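Local structure of alkylhydroperoxidase AhpD core: uncharacterized peroxidase-related protein (Ralstonia eutropha, 2PRR) at residues Ala35-Asn40 with Asp185-Met190; Met76-Thr81 with Ala163-Phe168; Ala83-Leu88 with Ser172-Asn177; Leu128-Lys133 with Ala144-Leu149. The protein is uncharacterised but probably acts as a peroxidase-like oxidoreductase, as an all-helical relative of AhpD in the carboxymuconolactone decarboxylase family. All coordinates share one frame; numbering follows the deposited sequence.

Interaction 1 of 4, residues Ala35-Asn40 with Asp185-Met190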
loop_
_atom_site.group_PDB
_atom_site.type_symbol
_atom_site.label_atom_id
_atom_site.label_comp_id
_atom_site.label_asym_id
_atom_site.label_seq_id
_atom_site.Cartn_x
_atom_site.Cartn_y
_atom_site.Cartn_z
ATOM N N ALA D 35 9.319 29.877 -27.614
ATOM C CA ALA D 35 9.206 28.404 -27.776
ATOM C C ALA D 35 8.657 27.965 -29.127
ATOM O O ALA D 35 8.902 26.833 -29.543
ATOM C CB ALA D 35 8.339 27.811 -26.681
ATOM N N GLY D 36 7.897 28.841 -29.792
ATOM C CA GLY D 36 7.277 28.533 -31.080
ATOM C C GLY D 36 5.873 27.981 -30.890
ATOM O O GLY D 36 5.153 27.713 -31.861
ATOM N N PHE D 37 5.467 27.817 -29.638
ATOM C CA PHE D 37 4.163 27.278 -29.342
ATOM C C PHE D 37 3.889 27.607 -27.899
ATOM O O PHE D 37 4.809 27.886 -27.131
ATOM C CB PHE D 37 4.122 25.747 -29.572
ATOM C CG PHE D 37 4.904 24.945 -28.556
ATOM C CD1 PHE D 37 6.284 24.847 -28.643
ATOM C CD2 PHE D 37 4.258 24.275 -27.527
ATOM C CE1 PHE D 37 7.009 24.112 -27.716
ATOM C CE2 PHE D 37 4.978 23.540 -26.606
ATOM C CZ PHE D 37 6.355 23.459 -26.701
ATOM N N VAL D 38 2.621 27.566 -27.527
ATOM C CA VAL D 38 2.248 27.855 -26.168
ATOM C C VAL D 38 1.985 26.553 -25.446
ATOM O O VAL D 38 1.025 25.852 -25.780
ATOM C CB VAL D 38 0.988 28.741 -26.072
ATOM C CG1 VAL D 38 0.616 28.966 -24.576
ATOM C CG2 VAL D 38 1.222 30.092 -26.787
ATOM N N PRO D 39 2.852 26.210 -24.482
ATOM C CA PRO D 39 2.596 25.039 -23.659
ATOM C C PRO D 39 1.181 25.115 -23.135
ATOM O O PRO D 39 0.713 26.176 -22.750
ATOM C CB PRO D 39 3.596 25.185 -22.532
ATOM C CG PRO D 39 4.742 25.884 -23.182
ATOM C CD PRO D 39 4.134 26.840 -24.139
ATOM N N ASN D 40 0.500 23.983 -23.107
ATOM C CA ASN D 40 -0.912 23.974 -22.742
ATOM C C ASN D 40 -1.241 24.358 -21.311
ATOM O O ASN D 40 -2.369 24.737 -21.031
ATOM C CB ASN D 40 -1.555 22.642 -23.167
ATOM C CG ASN D 40 -1.595 22.480 -24.691
ATOM O OD1 ASN D 40 -1.592 23.479 -25.449
ATOM N ND2 ASN D 40 -1.604 21.229 -25.152
ATOM N N ASP D 185 2.473 18.274 -28.517
ATOM C CA ASP D 185 3.166 17.314 -29.369
ATOM C C ASP D 185 4.657 17.558 -29.413
ATOM O O ASP D 185 5.441 16.629 -29.507
ATOM C CB ASP D 185 2.625 17.386 -30.813
ATOM C CG ASP D 185 1.224 16.788 -30.975
ATOM O OD1 ASP D 185 0.613 16.319 -29.985
ATOM O OD2 ASP D 185 0.738 16.797 -32.128
ATOM N N GLU D 186 5.035 18.821 -29.351
ATOM C CA GLU D 186 6.421 19.219 -29.463
ATOM C C GLU D 186 7.287 18.694 -28.326
ATOM O O GLU D 186 8.467 18.414 -28.533
ATOM C CB GLU D 186 6.555 20.740 -29.506
ATOM C CG GLU D 186 5.915 21.432 -30.707
ATOM C CD GLU D 186 4.417 21.606 -30.584
ATOM O OE1 GLU D 186 3.781 20.982 -29.696
ATOM O OE2 GLU D 186 3.871 22.367 -31.393
ATOM N N PHE D 187 6.723 18.577 -27.130
ATOM C CA PHE D 187 7.495 18.080 -25.990
ATOM C C PHE D 187 7.996 16.644 -26.146
ATOM O O PHE D 187 9.109 16.343 -25.708
ATOM C CB PHE D 187 6.690 18.161 -24.685
ATOM C CG PHE D 187 6.435 19.562 -24.201
ATOM C CD1 PHE D 187 7.492 20.452 -24.012
ATOM C CD2 PHE D 187 5.157 19.958 -23.839
ATOM C CE1 PHE D 187 7.273 21.715 -23.541
ATOM C CE2 PHE D 187 4.928 21.231 -23.366
ATOM C CZ PHE D 187 5.996 22.121 -23.226
ATOM N N PHE D 188 7.171 15.775 -26.749
ATOM C CA PHE D 188 7.472 14.337 -26.895
ATOM C C PHE D 188 8.783 14.077 -27.644
ATOM O O PHE D 188 9.530 13.183 -27.295
ATOM C CB PHE D 188 6.323 13.595 -27.597
ATOM C CG PHE D 188 5.064 13.380 -26.750
ATOM C CD1 PHE D 188 4.129 14.369 -26.605
ATOM C CD2 PHE D 188 4.776 12.134 -26.208
ATOM C CE1 PHE D 188 2.950 14.163 -25.880
ATOM C CE2 PHE D 188 3.594 11.903 -25.470
ATOM C CZ PHE D 188 2.687 12.902 -25.302
ATOM N N LEU D 189 9.076 14.894 -28.646
ATOM C CA LEU D 189 10.273 14.732 -29.475
ATOM C C LEU D 189 11.456 15.667 -29.127
ATOM O O LEU D 189 12.602 15.380 -29.465
ATOM C CB LEU D 189 9.850 14.930 -30.940
ATOM C CG LEU D 189 10.846 14.705 -32.072
ATOM C CD1 LEU D 189 11.651 13.401 -31.945
ATOM C CD2 LEU D 189 10.061 14.726 -33.382
HETATM N N MSE D 190 11.161 16.771 -28.460
HETATM C CA MSE D 190 12.146 17.785 -28.078
HETATM C C MSE D 190 13.246 17.295 -27.136
HETATM O O MSE D 190 12.959 16.716 -26.091
HETATM C CB MSE D 190 11.383 18.925 -27.420
HETATM C CG MSE D 190 12.182 20.075 -26.892
HETATM SE SE MSE D 190 10.933 21.310 -26.087
HETATM C CE MSE D 190 9.830 21.724 -27.613
#
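Phe-37 and Glu-186 are where the two backbones run nearest, with CA atoms 8.4 Å apart, and Pro-39 opposite Phe-187 comes next; no hydrogen bond joins the segments. This is a loop-on-helix contact closed by an edge-to-face aromatic pair: residues 35-40 link helix 22-35 to helix 40-45, and residues 185-190 form the short, weakly bonded C-terminal helix and its exit. The chain leaves helix 22-35 at Gly-36, whose positive phi turns it into the extended Phe-37. There CG sits between the backbone N and the carbonyl carbon (chi1 71°), and the ring reaches across to the helix. Its edge meets the face of Phe-187, the planes 73° apart and the centroids separated by 5.2 Å. Glu-186 lies over one face of Phe-37: its CB makes a CH-pi contact, and the chain, bent at chi2 (79°), runs back over the ring so that the carboxylate stacks almost parallel to it. Phe-187 also rests on Ala-93 and Ala-96 of helix 88-102, and Pro-39 on Tyr-89 of that helix. Pro-39 CB meets the rim of the Phe-187 ring at CZ, 4.0 Å away, while selenomethionine Met-190 brings its methyl CE to 3.7 Å from Phe-37 CE1.

Interaction 2 of 4, residues Met76-Thr81 with Ala163-Phe168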
loop_
_atom_site.group_PDB
_atom_site.type_symbol
_atom_site.label_atom_id
_atom_site.label_comp_id
_atom_site.label_asym_id
_atom_site.label_seq_id
_atom_site.Cartn_x
_atom_site.Cartn_y
_atom_site.Cartn_z
HETATM N N MSE D 76 14.746 17.688 -13.074
HETATM C CA MSE D 76 14.905 16.291 -12.731
HETATM C C MSE D 76 13.971 15.967 -11.563
HETATM O O MSE D 76 13.271 14.956 -11.573
HETATM C CB MSE D 76 16.379 16.035 -12.405
HETATM C CG MSE D 76 16.865 14.627 -12.553
HETATM SE SE MSE D 76 18.728 14.552 -12.249
HETATM C CE MSE D 76 19.480 15.940 -13.629
ATOM N N ILE D 77 13.921 16.863 -10.581
ATOM C CA ILE D 77 13.015 16.704 -9.447
ATOM C C ILE D 77 11.554 16.634 -9.918
ATOM O O ILE D 77 10.758 15.817 -9.428
ATOM C CB ILE D 77 13.196 17.825 -8.404
ATOM C CG1 ILE D 77 14.624 17.782 -7.831
ATOM C CG2 ILE D 77 12.153 17.663 -7.243
ATOM C CD1 ILE D 77 15.000 18.885 -6.867
ATOM N N VAL D 78 11.201 17.463 -10.886
ATOM C CA VAL D 78 9.833 17.477 -11.387
ATOM C C VAL D 78 9.474 16.186 -12.075
ATOM O O VAL D 78 8.342 15.657 -11.908
ATOM C CB VAL D 78 9.583 18.598 -12.415
ATOM C CG1 VAL D 78 8.109 18.555 -12.881
ATOM C CG2 VAL D 78 9.957 19.946 -11.828
ATOM N N VAL D 79 10.423 15.657 -12.832
ATOM C CA VAL D 79 10.142 14.461 -13.583
ATOM C C VAL D 79 9.919 13.224 -12.651
ATOM O O VAL D 79 9.007 12.454 -12.920
ATOM C CB VAL D 79 11.207 14.185 -14.678
ATOM C CG1 VAL D 79 10.855 12.961 -15.453
ATOM C CG2 VAL D 79 11.323 15.394 -15.678
ATOM N N ALA D 80 10.726 13.063 -11.601
ATOM C CA ALA D 80 10.598 11.882 -10.723
ATOM C C ALA D 80 9.353 11.928 -9.873
ATOM O O ALA D 80 8.716 10.907 -9.647
ATOM C CB ALA D 80 11.840 11.698 -9.848
ATOM N N THR D 81 9.020 13.117 -9.383
ATOM C CA THR D 81 7.859 13.325 -8.523
ATOM C C THR D 81 6.559 13.215 -9.309
ATOM O O THR D 81 5.590 12.575 -8.839
ATOM C CB THR D 81 7.988 14.637 -7.720
ATOM O OG1 THR D 81 8.148 15.795 -8.588
ATOM C CG2 THR D 81 9.184 14.514 -6.776
ATOM N N ALA D 163 12.467 20.353 -1.678
ATOM C CA ALA D 163 11.162 20.229 -1.057
ATOM C C ALA D 163 10.125 21.204 -1.629
ATOM O O ALA D 163 8.991 20.808 -1.885
ATOM C CB ALA D 163 11.293 20.384 0.455
ATOM N N ALA D 164 10.520 22.455 -1.879
ATOM C CA ALA D 164 9.611 23.429 -2.447
ATOM C C ALA D 164 9.142 23.029 -3.853
ATOM O O ALA D 164 7.954 23.069 -4.160
ATOM C CB ALA D 164 10.272 24.819 -2.469
ATOM N N ILE D 165 10.095 22.669 -4.704
ATOM C CA ILE D 165 9.828 22.213 -6.082
ATOM C C ILE D 165 8.905 20.983 -6.018
ATOM O O ILE D 165 7.895 20.905 -6.691
ATOM C CB ILE D 165 11.149 21.869 -6.749
ATOM C CG1 ILE D 165 11.887 23.173 -7.133
ATOM C CG2 ILE D 165 10.929 20.997 -7.938
ATOM C CD1 ILE D 165 13.256 22.953 -7.608
ATOM N N THR D 166 9.259 20.018 -5.191
ATOM C CA THR D 166 8.382 18.856 -5.021
ATOM C C THR D 166 6.969 19.389 -4.695
ATOM O O THR D 166 6.017 19.082 -5.399
ATOM C CB THR D 166 8.904 17.935 -3.916
ATOM O OG1 THR D 166 10.252 17.540 -4.204
ATOM C CG2 THR D 166 8.003 16.693 -3.744
ATOM N N ALA D 167 6.868 20.253 -3.686
ATOM C CA ALA D 167 5.581 20.769 -3.214
ATOM C C ALA D 167 4.753 21.459 -4.277
ATOM O O ALA D 167 3.580 21.173 -4.426
ATOM C CB ALA D 167 5.777 21.675 -2.014
ATOM N N PHE D 168 5.365 22.352 -5.033
ATOM C CA PHE D 168 4.643 23.071 -6.044
ATOM C C PHE D 168 4.224 22.218 -7.247
ATOM O O PHE D 168 3.132 22.399 -7.780
ATOM C CB PHE D 168 5.458 24.274 -6.518
ATOM C CG PHE D 168 4.848 24.946 -7.693
ATOM C CD1 PHE D 168 3.730 25.744 -7.532
ATOM C CD2 PHE D 168 5.354 24.736 -8.969
ATOM C CE1 PHE D 168 3.138 26.357 -8.622
ATOM C CE2 PHE D 168 4.781 25.364 -10.070
ATOM C CZ PHE D 168 3.674 26.177 -9.886
#
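Ile-77 O, one turn before Thr-81 and on the same helix as the side chains that meet residues 163-168, is gripped twice. Thr-81 OG1 donates to it at 2.7 Å, and the backbone N of Thr-81 bonds to it as well, the two donors arriving from opposite faces of the carbonyl plane. The hydroxyl gets there because OG1 stands between the backbone N and the carbonyl carbon (chi1 58°), which leaves the methyl CG2 to face the other helix. Thr-166 makes a similar local bond, its OG1 to the carbonyl O of Ile-162, so both threonines spend their hydroxyls on their own helices and meet through methyls, Thr-81 CG2 to Thr-166 CG2 at 3.9 Å. No hydrogen bond crosses the contact. Ile-77 and Ile-165 meet at about a right angle through their CG2 branches, 3.6 Å apart, and the same methyl of Ile-77 lies 3.6 Å from Thr-166 OG1. Val-78 CG2 adds a looser touch on Ile-165 CG2 from the flank. The helix axes approach to 9.3 Å and cross at -48°, with Thr-81 and Thr-166 the closest pair of CA atoms. This buried crossing belongs to the helical core of the AhpD-like fold. Around it, Val-78 leans on His-94 of helix 88-102, Ile-165 on Met-63 of helix 49-63, and Thr-166 on Ala-131 and Cys-135 of helix 122-137, while Ala-167 and Phe-168 of helix 156-179 pack on Leu-171 of the third subunit.

Interaction 3 of 4, residues Ala83-Leu88 with Ser172-Asn177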
loop_
_atom_site.group_PDB
_atom_site.type_symbol
_atom_site.label_atom_id
_atom_site.label_comp_id
_atom_site.label_asym_id
_atom_site.label_seq_id
_atom_site.Cartn_x
_atom_site.Cartn_y
_atom_site.Cartn_z
ATOM N N ALA D 83 6.312 11.594 -12.191
ATOM C CA ALA D 83 6.246 10.221 -12.594
ATOM C C ALA D 83 5.543 9.437 -11.465
ATOM O O ALA D 83 4.662 8.642 -11.757
ATOM C CB ALA D 83 7.638 9.670 -12.902
ATOM N N ALA D 84 5.895 9.694 -10.204
ATOM C CA ALA D 84 5.233 9.034 -8.996
ATOM C C ALA D 84 3.738 9.294 -8.846
ATOM O O ALA D 84 3.008 8.473 -8.295
ATOM C CB ALA D 84 5.879 9.506 -7.777
ATOM N N ASN D 85 3.312 10.483 -9.266
ATOM C CA ASN D 85 1.920 10.924 -9.307
ATOM C C ASN D 85 1.242 10.552 -10.623
ATOM O O ASN D 85 0.044 10.836 -10.811
ATOM C CB ASN D 85 1.858 12.464 -9.165
ATOM C CG ASN D 85 2.153 12.921 -7.768
ATOM O OD1 ASN D 85 1.956 12.176 -6.803
ATOM N ND2 ASN D 85 2.602 14.158 -7.633
ATOM N N GLN D 86 2.006 9.948 -11.541
ATOM C CA GLN D 86 1.511 9.582 -12.843
ATOM C C GLN D 86 0.857 10.744 -13.535
ATOM O O GLN D 86 -0.251 10.622 -14.042
ATOM C CB GLN D 86 0.542 8.409 -12.754
ATOM C CG GLN D 86 1.188 7.228 -12.097
ATOM C CD GLN D 86 0.376 6.011 -12.233
ATOM O OE1 GLN D 86 -0.129 5.517 -11.245
ATOM N NE2 GLN D 86 0.200 5.528 -13.473
ATOM N N CYS D 87 1.562 11.874 -13.545
ATOM C CA CYS D 87 1.082 13.046 -14.230
ATOM C C CYS D 87 1.647 13.047 -15.634
ATOM O O CYS D 87 2.844 13.312 -15.856
ATOM C CB CYS D 87 1.487 14.325 -13.521
ATOM S SG CYS D 87 0.923 15.829 -14.395
ATOM N N LEU D 88 0.764 12.789 -16.588
ATOM C CA LEU D 88 1.132 12.742 -17.974
ATOM C C LEU D 88 1.660 14.091 -18.503
ATOM O O LEU D 88 2.727 14.121 -19.107
ATOM C CB LEU D 88 -0.059 12.212 -18.759
ATOM C CG LEU D 88 -0.040 12.161 -20.285
ATOM C CD1 LEU D 88 1.237 11.529 -20.871
ATOM C CD2 LEU D 88 -1.295 11.397 -20.717
ATOM N N SER D 172 0.741 21.355 -9.166
ATOM C CA SER D 172 0.663 21.314 -10.614
ATOM C C SER D 172 0.167 19.950 -11.141
ATOM O O SER D 172 -0.713 19.882 -11.993
ATOM C CB SER D 172 2.042 21.608 -11.155
ATOM O OG SER D 172 2.029 21.669 -12.552
ATOM N N ASN D 173 0.750 18.866 -10.643
ATOM C CA ASN D 173 0.337 17.522 -11.028
ATOM C C ASN D 173 -1.130 17.306 -10.839
ATOM O O ASN D 173 -1.811 16.851 -11.761
ATOM C CB ASN D 173 1.016 16.460 -10.184
ATOM C CG ASN D 173 2.463 16.268 -10.499
ATOM O OD1 ASN D 173 3.077 15.474 -9.808
ATOM N ND2 ASN D 173 3.054 17.031 -11.494
ATOM N N ARG D 174 -1.590 17.611 -9.625
ATOM C CA ARG D 174 -2.984 17.455 -9.234
ATOM C C ARG D 174 -3.982 18.254 -10.067
ATOM O O ARG D 174 -5.062 17.781 -10.346
ATOM C CB ARG D 174 -3.130 17.729 -7.740
ATOM C CG ARG D 174 -2.599 16.548 -6.923
ATOM C CD ARG D 174 -2.645 16.761 -5.420
ATOM N NE ARG D 174 -2.069 15.605 -4.721
ATOM C CZ ARG D 174 -0.770 15.328 -4.665
ATOM N NH1 ARG D 174 0.146 16.118 -5.235
ATOM N NH2 ARG D 174 -0.359 14.249 -4.044
HETATM N N MSE D 175 -3.613 19.456 -10.472
HETATM C CA MSE D 175 -4.440 20.244 -11.348
HETATM C C MSE D 175 -4.463 19.629 -12.748
HETATM O O MSE D 175 -5.529 19.486 -13.359
HETATM C CB MSE D 175 -3.905 21.688 -11.436
HETATM C CG MSE D 175 -4.133 22.503 -10.190
HETATM SE SE MSE D 175 -5.979 22.714 -9.743
HETATM C CE MSE D 175 -6.693 23.330 -11.319
ATOM N N ALA D 176 -3.264 19.276 -13.217
ATOM C CA ALA D 176 -3.027 18.666 -14.509
ATOM C C ALA D 176 -3.854 17.451 -14.730
ATOM O O ALA D 176 -4.462 17.289 -15.806
ATOM C CB ALA D 176 -1.558 18.291 -14.642
ATOM N N ASN D 177 -3.838 16.587 -13.713
ATOM C CA ASN D 177 -4.554 15.343 -13.758
ATOM C C ASN D 177 -6.022 15.566 -13.626
ATOM O O ASN D 177 -6.778 14.875 -14.253
ATOM C CB ASN D 177 -4.080 14.403 -12.643
ATOM C CG ASN D 177 -2.768 13.722 -12.953
ATOM O OD1 ASN D 177 -2.462 13.464 -14.092
ATOM N ND2 ASN D 177 -2.040 13.346 -11.932
HETATM O O HOH W 1 3.044 15.213 -4.715
HETATM O O HOH W 2 2.145 12.725 -4.083
HETATM O O HOH W 3 -2.244 11.638 -16.246
#
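Asn-85 and Asn-173 join side chain to side chain where helix 71-84 ends in a Schellman motif beside helix 156-179, Gln-86 supplying the positive phi. Next comes Cys-87, first of a Cys-x-x-Cys pair with Cys-90, consistent with the redox site of AhpD relatives; Asn-173 also packs on Cys-90. Asn-85 ND2 donates to Asn-173 OD1 at 2.6 Å, nearly straight at 173°. ND2 lies in the carbonyl plane of Asn-173, on a lone pair of OD1, and OD1 in turn lies in the amide plane of Asn-85, although the two amides stand 85° apart. Each amide is held at its other end too. Asn-85 OD1 accepts from Lys-136 NZ and from water 2; Asn-173 ND2 has a weak bond to Ser-82 OG. Water 1 accepts from Asn-85 ND2 and Arg-174 NH1, while water 2 bridges Asn-85 OD1 and Arg-174 NH2, both waters lying in the guanidinium plane. The guanidinium also gives NH1 to Gly-170 O and NE to Cys-135 O of the third subunit. One turn along, Asn-177 ND2 makes a weak bond to Asn-85 O but also serves Ser-138 OG of the third subunit. Its OD1 accepts a hydrogen bond from water 3, which in turn accepts from Leu-88 N. Cys-87 is the N-cap of helix 88-102, its SG capping a backbone N just beyond Leu-88. With SG anti to the backbone N (chi1 179°), CB is 3.7 Å from Asn-173 CG, and SG sits 3.5 Å from Ala-176 CB.

Interaction 4 of 4, residues Leu128-Lys133 with Ala144-Leu149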
loop_
_atom_site.group_PDB
_atom_site.type_symbol
_atom_site.label_atom_id
_atom_site.label_comp_id
_atom_site.label_asym_id
_atom_site.label_seq_id
_atom_site.Cartn_x
_atom_site.Cartn_y
_atom_site.Cartn_z
ATOM N N LEU D 128 17.059 13.064 -5.258
ATOM C CA LEU D 128 15.754 12.563 -5.650
ATOM C C LEU D 128 15.186 11.666 -4.570
ATOM O O LEU D 128 13.989 11.596 -4.465
ATOM C CB LEU D 128 15.796 11.822 -6.989
ATOM C CG LEU D 128 16.309 12.568 -8.221
ATOM C CD1 LEU D 128 16.190 11.651 -9.421
ATOM C CD2 LEU D 128 15.550 13.877 -8.427
ATOM N N ASP D 129 16.030 10.987 -3.790
ATOM C CA ASP D 129 15.521 10.160 -2.662
ATOM C C ASP D 129 14.710 11.064 -1.721
ATOM O O ASP D 129 13.651 10.694 -1.231
ATOM C CB ASP D 129 16.643 9.489 -1.846
ATOM C CG ASP D 129 17.403 8.392 -2.597
ATOM O OD1 ASP D 129 16.854 7.726 -3.492
ATOM O OD2 ASP D 129 18.585 8.164 -2.266
ATOM N N PHE D 130 15.234 12.260 -1.480
ATOM C CA PHE D 130 14.620 13.221 -0.588
ATOM C C PHE D 130 13.320 13.725 -1.193
ATOM O O PHE D 130 12.268 13.651 -0.562
ATOM C CB PHE D 130 15.601 14.385 -0.314
ATOM C CG PHE D 130 15.048 15.430 0.626
ATOM C CD1 PHE D 130 14.771 15.109 1.948
ATOM C CD2 PHE D 130 14.818 16.732 0.190
ATOM C CE1 PHE D 130 14.262 16.045 2.798
ATOM C CE2 PHE D 130 14.318 17.677 1.038
ATOM C CZ PHE D 130 14.032 17.332 2.353
ATOM N N ALA D 131 13.419 14.242 -2.414
ATOM C CA ALA D 131 12.252 14.660 -3.187
ATOM C C ALA D 131 11.118 13.636 -3.117
ATOM O O ALA D 131 9.968 13.995 -2.920
ATOM C CB ALA D 131 12.643 14.851 -4.617
ATOM N N LEU D 132 11.438 12.363 -3.315
ATOM C CA LEU D 132 10.410 11.323 -3.268
ATOM C C LEU D 132 9.783 11.167 -1.909
ATOM O O LEU D 132 8.584 10.911 -1.839
ATOM C CB LEU D 132 10.911 9.981 -3.813
ATOM C CG LEU D 132 10.659 9.728 -5.320
ATOM C CD1 LEU D 132 9.171 9.721 -5.622
ATOM C CD2 LEU D 132 11.343 10.721 -6.257
ATOM N N LYS D 133 10.565 11.375 -0.846
ATOM C CA LYS D 133 10.056 11.320 0.536
ATOM C C LYS D 133 9.100 12.488 0.847
ATOM O O LYS D 133 8.062 12.319 1.503
ATOM C CB LYS D 133 11.204 11.328 1.549
ATOM C CG LYS D 133 10.714 10.946 2.948
ATOM C CD LYS D 133 11.801 10.878 3.995
ATOM C CE LYS D 133 11.237 10.102 5.243
ATOM N NZ LYS D 133 12.145 10.078 6.446
ATOM N N ALA D 144 17.766 13.159 9.934
ATOM C CA ALA D 144 18.627 12.238 9.213
ATOM C C ALA D 144 18.469 12.429 7.706
ATOM O O ALA D 144 19.422 12.204 6.953
ATOM C CB ALA D 144 18.346 10.806 9.615
ATOM N N ASP D 145 17.303 12.878 7.256
ATOM C CA ASP D 145 17.106 13.115 5.818
ATOM C C ASP D 145 17.913 14.345 5.406
ATOM O O ASP D 145 18.454 14.391 4.301
ATOM C CB ASP D 145 15.621 13.279 5.460
ATOM C CG ASP D 145 14.771 12.040 5.838
ATOM O OD1 ASP D 145 15.200 10.879 5.657
ATOM O OD2 ASP D 145 13.647 12.238 6.321
ATOM N N PHE D 146 17.995 15.339 6.285
ATOM C CA PHE D 146 18.789 16.523 5.981
ATOM C C PHE D 146 20.274 16.173 6.036
ATOM O O PHE D 146 21.019 16.604 5.154
ATOM C CB PHE D 146 18.421 17.697 6.884
ATOM C CG PHE D 146 17.034 18.247 6.629
ATOM C CD1 PHE D 146 16.799 19.102 5.559
ATOM C CD2 PHE D 146 15.962 17.895 7.456
ATOM C CE1 PHE D 146 15.513 19.594 5.316
ATOM C CE2 PHE D 146 14.681 18.388 7.214
ATOM C CZ PHE D 146 14.461 19.238 6.143
ATOM N N GLU D 147 20.693 15.394 7.045
ATOM C CA GLU D 147 22.094 14.908 7.170
ATOM C C GLU D 147 22.568 14.194 5.913
ATOM O O GLU D 147 23.664 14.459 5.414
ATOM C CB GLU D 147 22.272 13.938 8.349
ATOM C CG GLU D 147 22.376 14.604 9.744
ATOM C CD GLU D 147 22.284 13.612 10.926
ATOM O OE1 GLU D 147 23.074 12.639 10.952
ATOM O OE2 GLU D 147 21.432 13.826 11.833
ATOM N N ALA D 148 21.734 13.299 5.399
ATOM C CA ALA D 148 22.061 12.548 4.192
ATOM C C ALA D 148 22.352 13.441 3.006
ATOM O O ALA D 148 23.252 13.163 2.235
ATOM C CB ALA D 148 20.944 11.585 3.849
ATOM N N LEU D 149 21.576 14.499 2.836
ATOM C CA LEU D 149 21.820 15.433 1.748
ATOM C C LEU D 149 23.124 16.201 1.945
ATOM O O LEU D 149 23.847 16.493 0.977
ATOM C CB LEU D 149 20.652 16.413 1.634
ATOM C CG LEU D 149 19.359 15.842 1.059
ATOM C CD1 LEU D 149 18.202 16.797 1.288
ATOM C CD2 LEU D 149 19.547 15.506 -0.445
#
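Phe-130 is the first residue of 128-133 to touch the neighbouring helix, and it does most of the apolar work. With CG anti to the backbone N (chi1 -179°), its ring reaches Asp-145, Phe-146 and Leu-149. Leu-149 CD1 sits over one face in a CH-pi contact, 3.7 Å from the ring centroid and 3.5 Å from CG of Phe-130. Asp-145 CB lies at the ring's edge. The Phe-146 ring meets Phe-130 obliquely, the planes 58° apart, with its CE1 4.0 Å from Phe-130 CZ. One turn on, Lys-133 stretches out fully extended beyond CG and closes the contact with a salt bridge, NZ to Asp-145 OD2 at 2.6 Å, where OD2 accepts on its syn lone pair. Both partners have second bonds to the connecting turn: NZ donates to Glu-140 O, and OD2 accepts from Asn-142 N. Together they fasten an antiparallel helical hairpin whose axes approach to 10.4 Å at an angle of 156°. Outside the hairpin pair, Phe-130 rests on Ile-162 and Phe-146 on Ala-159 of helix 156-179; Arg-11 of the third subunit makes a cation-pi contact with Phe-146, and Leu-128 packs on Ile-77 of helix 71-84.

Interactions 2 and 3 are two stations on the same pair of helices, 71-84 and 156-179, with centres about 11 Å apart; they touch by packing alone, Thr-81 beside Asn-173, and their segments alternate along the chain. Interaction 4, about 13 Å from interaction 2 between centres, lies wholly within the sequence separating the halves of either, and packs helix 122-137 on this pair through Ala-131 and Leu-132. Interaction 1 spans the other three, bringing the loop after helix 22-35 to the C-terminal helix, its centre about 32 Å from that of interaction 4, across the chain's centre. Interactions 2, 3 and 4 all meet the third subunit, while 1 and 3 meet the second, so the helices that form the core also carry the subunit interfaces.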